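Local structure of tungstate ABC transporter, periplasmic tungstate-binding protein (Geobacter sulfurreducens, 3LR1) at residues 78-84 against 196-202. The protein probably captures tungstate in the periplasm and hands it to the membrane components of an ABC uptake transporter. Sequence-based numbering, arbitrary orientation.
Sequences RKDVMYN and FNPYGIM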
ATOM      1  N   ARG A  78      11.794  -6.833 -11.122  1.00 21.49           N
ATOM      2  CA  ARG A  78      10.527  -6.303 -10.624  1.00 21.08           C
ATOM      3  C   ARG A  78       9.339  -6.966 -11.307  1.00 21.28           C
ATOM      4  O   ARG A  78       9.291  -7.059 -12.550  1.00 19.64           O
ATOM      5  CB  ARG A  78      10.377  -4.793 -10.858  1.00 22.18           C
ATOM      6  CG  ARG A  78       9.122  -4.182 -10.241  1.00 23.24           C
ATOM      7  CD  ARG A  78       8.703  -2.816 -10.822  1.00 28.26           C
ATOM      8  NE  ARG A  78       7.474  -2.278 -10.243  1.00 30.78           N
ATOM      9  CZ  ARG A  78       6.229  -2.698 -10.523  1.00 33.43           C
ATOM     10  NH1 ARG A  78       5.993  -3.683 -11.398  1.00 35.65           N
ATOM     11  NH2 ARG A  78       5.195  -2.128  -9.926  1.00 32.74           N
ATOM     12  N   LYS A  79       8.387  -7.399 -10.502  1.00 20.13           N
ATOM     13  CA  LYS A  79       7.132  -7.908 -11.026  1.00 21.14           C
ATOM     14  C   LYS A  79       5.950  -7.225 -10.379  1.00 20.74           C
ATOM     15  O   LYS A  79       5.942  -6.953  -9.172  1.00 21.23           O
ATOM     16  CB  LYS A  79       7.059  -9.434 -10.861  1.00 21.95           C
ATOM     17  CG  LYS A  79       7.969 -10.226 -11.787  1.00 26.71           C
ATOM     18  CD  LYS A  79       7.233 -10.672 -13.052  1.00 33.05           C
ATOM     19  CE  LYS A  79       6.084 -11.744 -12.786  1.00 36.28           C
ATOM     20  NZ  LYS A  79       4.851 -11.732 -13.753  1.00 36.57           N
ATOM     21  N   ASP A  80       4.929  -6.954 -11.179  1.00 21.38           N
ATOM     22  CA  ASP A  80       3.675  -6.450 -10.693  1.00 22.55           C
ATOM     23  C   ASP A  80       2.984  -7.545  -9.942  1.00 23.67           C
ATOM     24  O   ASP A  80       2.911  -8.711 -10.410  1.00 25.29           O
ATOM     25  CB  ASP A  80       2.694  -6.087 -11.854  1.00 24.59           C
ATOM     26  CG  ASP A  80       2.985  -4.733 -12.521  1.00 26.98           C
ATOM     27  OD1 ASP A  80       3.676  -3.878 -11.950  1.00 31.16           O
ATOM     28  OD2 ASP A  80       2.452  -4.509 -13.646  1.00 31.70           O
ATOM     29  N   VAL A  81       2.394  -7.147  -8.831  1.00 23.58           N
ATOM     30  CA  VAL A  81       1.564  -7.971  -8.012  1.00 24.08           C
ATOM     31  C   VAL A  81       0.248  -7.208  -7.884  1.00 24.52           C
ATOM     32  O   VAL A  81       0.135  -6.196  -7.161  1.00 24.91           O
ATOM     33  CB  VAL A  81       2.174  -8.208  -6.630  1.00 24.44           C
ATOM     34  CG1 VAL A  81       1.174  -8.955  -5.752  1.00 25.05           C
ATOM     35  CG2 VAL A  81       3.477  -8.922  -6.757  1.00 22.52           C
HETATM   36  N   MSE A  82      -0.743  -7.684  -8.644  1.00 24.67           N
HETATM   37  CA  MSE A  82      -1.993  -6.976  -8.744  1.00 25.40           C
HETATM   38  C   MSE A  82      -2.738  -7.313  -7.508  1.00 24.80           C
HETATM   39  O   MSE A  82      -3.126  -8.460  -7.288  1.00 25.45           O
HETATM   40  CB  MSE A  82      -2.770  -7.392  -9.997  1.00 27.27           C
HETATM   41  CG  MSE A  82      -2.024  -6.968 -11.318  1.00 31.47           C
HETATM   42 SE   MSE A  82      -1.925  -4.985 -11.576  1.00 49.85          SE
HETATM   43  CE  MSE A  82      -0.094  -5.094 -11.703  1.00 36.93           C
ATOM     44  N   TYR A  83      -2.976  -6.299  -6.689  1.00 23.28           N
ATOM     45  CA  TYR A  83      -3.695  -6.532  -5.446  1.00 22.84           C
ATOM     46  C   TYR A  83      -4.269  -5.252  -4.950  1.00 21.73           C
ATOM     47  O   TYR A  83      -3.685  -4.192  -5.146  1.00 21.98           O
ATOM     48  CB  TYR A  83      -2.747  -7.112  -4.382  1.00 23.81           C
ATOM     49  CG  TYR A  83      -3.312  -7.067  -3.003  1.00 23.65           C
ATOM     50  CD1 TYR A  83      -4.476  -7.726  -2.711  1.00 25.64           C
ATOM     51  CD2 TYR A  83      -2.667  -6.382  -1.995  1.00 25.87           C
ATOM     52  CE1 TYR A  83      -5.049  -7.683  -1.415  1.00 26.70           C
ATOM     53  CE2 TYR A  83      -3.204  -6.329  -0.685  1.00 27.39           C
ATOM     54  CZ  TYR A  83      -4.415  -6.976  -0.419  1.00 28.40           C
ATOM     55  OH  TYR A  83      -5.027  -6.959   0.822  1.00 31.22           O
ATOM     56  N   ASN A  84      -5.412  -5.347  -4.290  1.00 21.43           N
ATOM     57  CA  ASN A  84      -5.985  -4.270  -3.556  1.00 21.37           C
ATOM     58  C   ASN A  84      -6.620  -3.190  -4.433  1.00 22.15           C
ATOM     59  O   ASN A  84      -6.400  -3.162  -5.707  1.00 23.11           O
ATOM     60  CB  ASN A  84      -4.900  -3.646  -2.679  1.00 21.87           C
ATOM     61  CG  ASN A  84      -5.407  -3.196  -1.300  1.00 21.14           C
ATOM     62  OD1 ASN A  84      -6.606  -3.032  -1.061  1.00 22.12           O
ATOM     63  ND2 ASN A  84      -4.469  -2.909  -0.423  1.00 17.59           N
ATOM     64  N   PHE A 196      -7.226  -3.476  -9.819  1.00 44.92           N
ATOM     65  CA  PHE A 196      -6.189  -3.589  -8.732  1.00 42.80           C
ATOM     66  C   PHE A 196      -4.855  -2.781  -8.923  1.00 39.80           C
ATOM     67  O   PHE A 196      -4.521  -2.247  -9.989  1.00 38.81           O
ATOM     68  CB  PHE A 196      -5.954  -5.075  -8.286  1.00 43.89           C
ATOM     69  CG  PHE A 196      -7.253  -5.826  -7.991  1.00 47.74           C
ATOM     70  CD1 PHE A 196      -7.709  -6.831  -8.832  1.00 51.72           C
ATOM     71  CD2 PHE A 196      -8.067  -5.433  -6.926  1.00 50.22           C
ATOM     72  CE1 PHE A 196      -8.943  -7.462  -8.579  1.00 54.14           C
ATOM     73  CE2 PHE A 196      -9.273  -6.029  -6.658  1.00 52.45           C
ATOM     74  CZ  PHE A 196      -9.733  -7.044  -7.478  1.00 54.51           C
ATOM     75  N   ASN A 197      -4.147  -2.635  -7.813  1.00 36.30           N
ATOM     76  CA  ASN A 197      -3.014  -1.742  -7.715  1.00 33.37           C
ATOM     77  C   ASN A 197      -1.800  -2.536  -8.002  1.00 31.93           C
ATOM     78  O   ASN A 197      -1.669  -3.696  -7.554  1.00 29.28           O
ATOM     79  CB  ASN A 197      -2.919  -1.072  -6.334  1.00 32.28           C
ATOM     80  CG  ASN A 197      -4.139  -0.133  -6.053  1.00 30.54           C
ATOM     81  OD1 ASN A 197      -4.822   0.310  -7.000  1.00 28.07           O
ATOM     82  ND2 ASN A 197      -4.442   0.122  -4.750  1.00 24.32           N
ATOM     83  N   PRO A 198      -0.895  -1.923  -8.731  1.00 30.44           N
ATOM     84  CA  PRO A 198       0.268  -2.639  -9.114  1.00 28.94           C
ATOM     85  C   PRO A 198       1.304  -2.580  -8.063  1.00 26.93           C
ATOM     86  O   PRO A 198       2.222  -1.710  -8.142  1.00 28.37           O
ATOM     87  CB  PRO A 198       0.763  -1.832 -10.332  1.00 30.36           C
ATOM     88  CG  PRO A 198       0.383  -0.355  -9.925  1.00 30.54           C
ATOM     89  CD  PRO A 198      -1.015  -0.603  -9.399  1.00 31.67           C
ATOM     90  N   TYR A 199       1.232  -3.459  -7.073  1.00 22.91           N
ATOM     91  CA  TYR A 199       2.326  -3.482  -6.151  1.00 21.30           C
ATOM     92  C   TYR A 199       3.465  -3.912  -6.973  1.00 20.42           C
ATOM     93  O   TYR A 199       3.263  -4.653  -7.926  1.00 23.86           O
ATOM     94  CB  TYR A 199       2.146  -4.456  -4.985  1.00 20.49           C
ATOM     95  CG  TYR A 199       1.199  -3.921  -3.962  1.00 20.53           C
ATOM     96  CD1 TYR A 199       1.638  -3.519  -2.696  1.00 18.48           C
ATOM     97  CD2 TYR A 199      -0.133  -3.790  -4.260  1.00 21.27           C
ATOM     98  CE1 TYR A 199       0.747  -3.013  -1.769  1.00 20.21           C
ATOM     99  CE2 TYR A 199      -1.023  -3.298  -3.347  1.00 20.49           C
ATOM    100  CZ  TYR A 199      -0.577  -2.920  -2.099  1.00 18.66           C
ATOM    101  OH  TYR A 199      -1.453  -2.427  -1.206  1.00 22.75           O
ATOM    102  N   GLY A 200       4.656  -3.481  -6.604  1.00 17.80           N
ATOM    103  CA  GLY A 200       5.882  -4.063  -7.126  1.00 17.24           C
ATOM    104  C   GLY A 200       6.666  -4.890  -6.098  1.00 16.34           C
ATOM    105  O   GLY A 200       6.815  -4.495  -4.952  1.00 18.21           O
ATOM    106  N   ILE A 201       7.115  -6.063  -6.519  1.00 15.79           N
ATOM    107  CA  ILE A 201       7.957  -6.938  -5.737  1.00 15.99           C
ATOM    108  C   ILE A 201       9.279  -7.049  -6.506  1.00 16.01           C
ATOM    109  O   ILE A 201       9.264  -7.246  -7.722  1.00 16.34           O
ATOM    110  CB  ILE A 201       7.276  -8.316  -5.409  1.00 15.87           C
ATOM    111  CG1 ILE A 201       8.082  -9.010  -4.305  1.00 13.95           C
ATOM    112  CG2 ILE A 201       7.082  -9.217  -6.673  1.00 15.48           C
ATOM    113  CD1 ILE A 201       7.354 -10.220  -3.646  1.00 14.17           C
HETATM  114  N   MSE A 202      10.406  -6.853  -5.808  1.00 15.62           N
HETATM  115  CA  MSE A 202      11.731  -6.694  -6.458  1.00 15.33           C
HETATM  116  C   MSE A 202      12.764  -7.354  -5.578  1.00 14.33           C
HETATM  117  O   MSE A 202      12.642  -7.316  -4.356  1.00 14.41           O
HETATM  118  CB  MSE A 202      12.111  -5.216  -6.619  1.00 17.10           C
HETATM  119  CG  MSE A 202      11.136  -4.390  -7.326  1.00 21.26           C
HETATM  120 SE   MSE A 202      11.533  -2.516  -7.135  1.00 27.60          SE
HETATM  121  CE  MSE A 202      11.068  -1.988  -5.338  1.00 26.55           C
TER
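The Y199 ring turns its edge to strand 78-83: the carbonyl oxygen Y83 O lies in the ring plane, 3.3 Å from Y199 CE2, with V81 O farther along that edge. The rings of Y83 and Y199 meet obliquely, planes 40° apart, Y83 CD2 3.7 Å from Y199 CE2, while N84 CB sits over the centre of the Y83 ring. The rings of F59 and H61 also meet that of Y199. The F196 ring has N84 O at its edge, 3.1 Å from F196 CD2. At the other end, the R78 guanidinium spreads one face over G200 CA, 3.5 Å from R78 NH2, and has the D80 carboxylate at its edge. R78 CG is anti to the backbone N (chi1 -175°) and the chain runs extended to NE, which carries the group along the neighbouring strand; R78 CG rests on M202 CG on the way. The salt bridge to D80, modelled doubtfully short, belongs to a wider cluster, with E66 pairing with R78 and R63 with D80. Antiparallel backbone bonds join the strands at the pairs K79-I201, V81-Y199 and Y83-N197, and K79 N to I201 O (2.9 Å) is nearly straight. On the face carrying V81, Y199 and I201, V81 CG2 meets I201 CG2 at 3.6 Å. N84 ND2 donates to Y199 OH at 3.2 Å, amide and ring planes 7° apart, the hydroxyl slightly out of the amide plane; its stronger partner is D171. A leucine in place of Y199 would probably leave N84 ND2 without its hydroxyl mate and open a gap beside the Y83 ring. This antiparallel pair of the periplasmic-binding-protein fold brings the Y199 side chain to about 6 Å from a bound tungsten ion, consistent with lining the tungstate site.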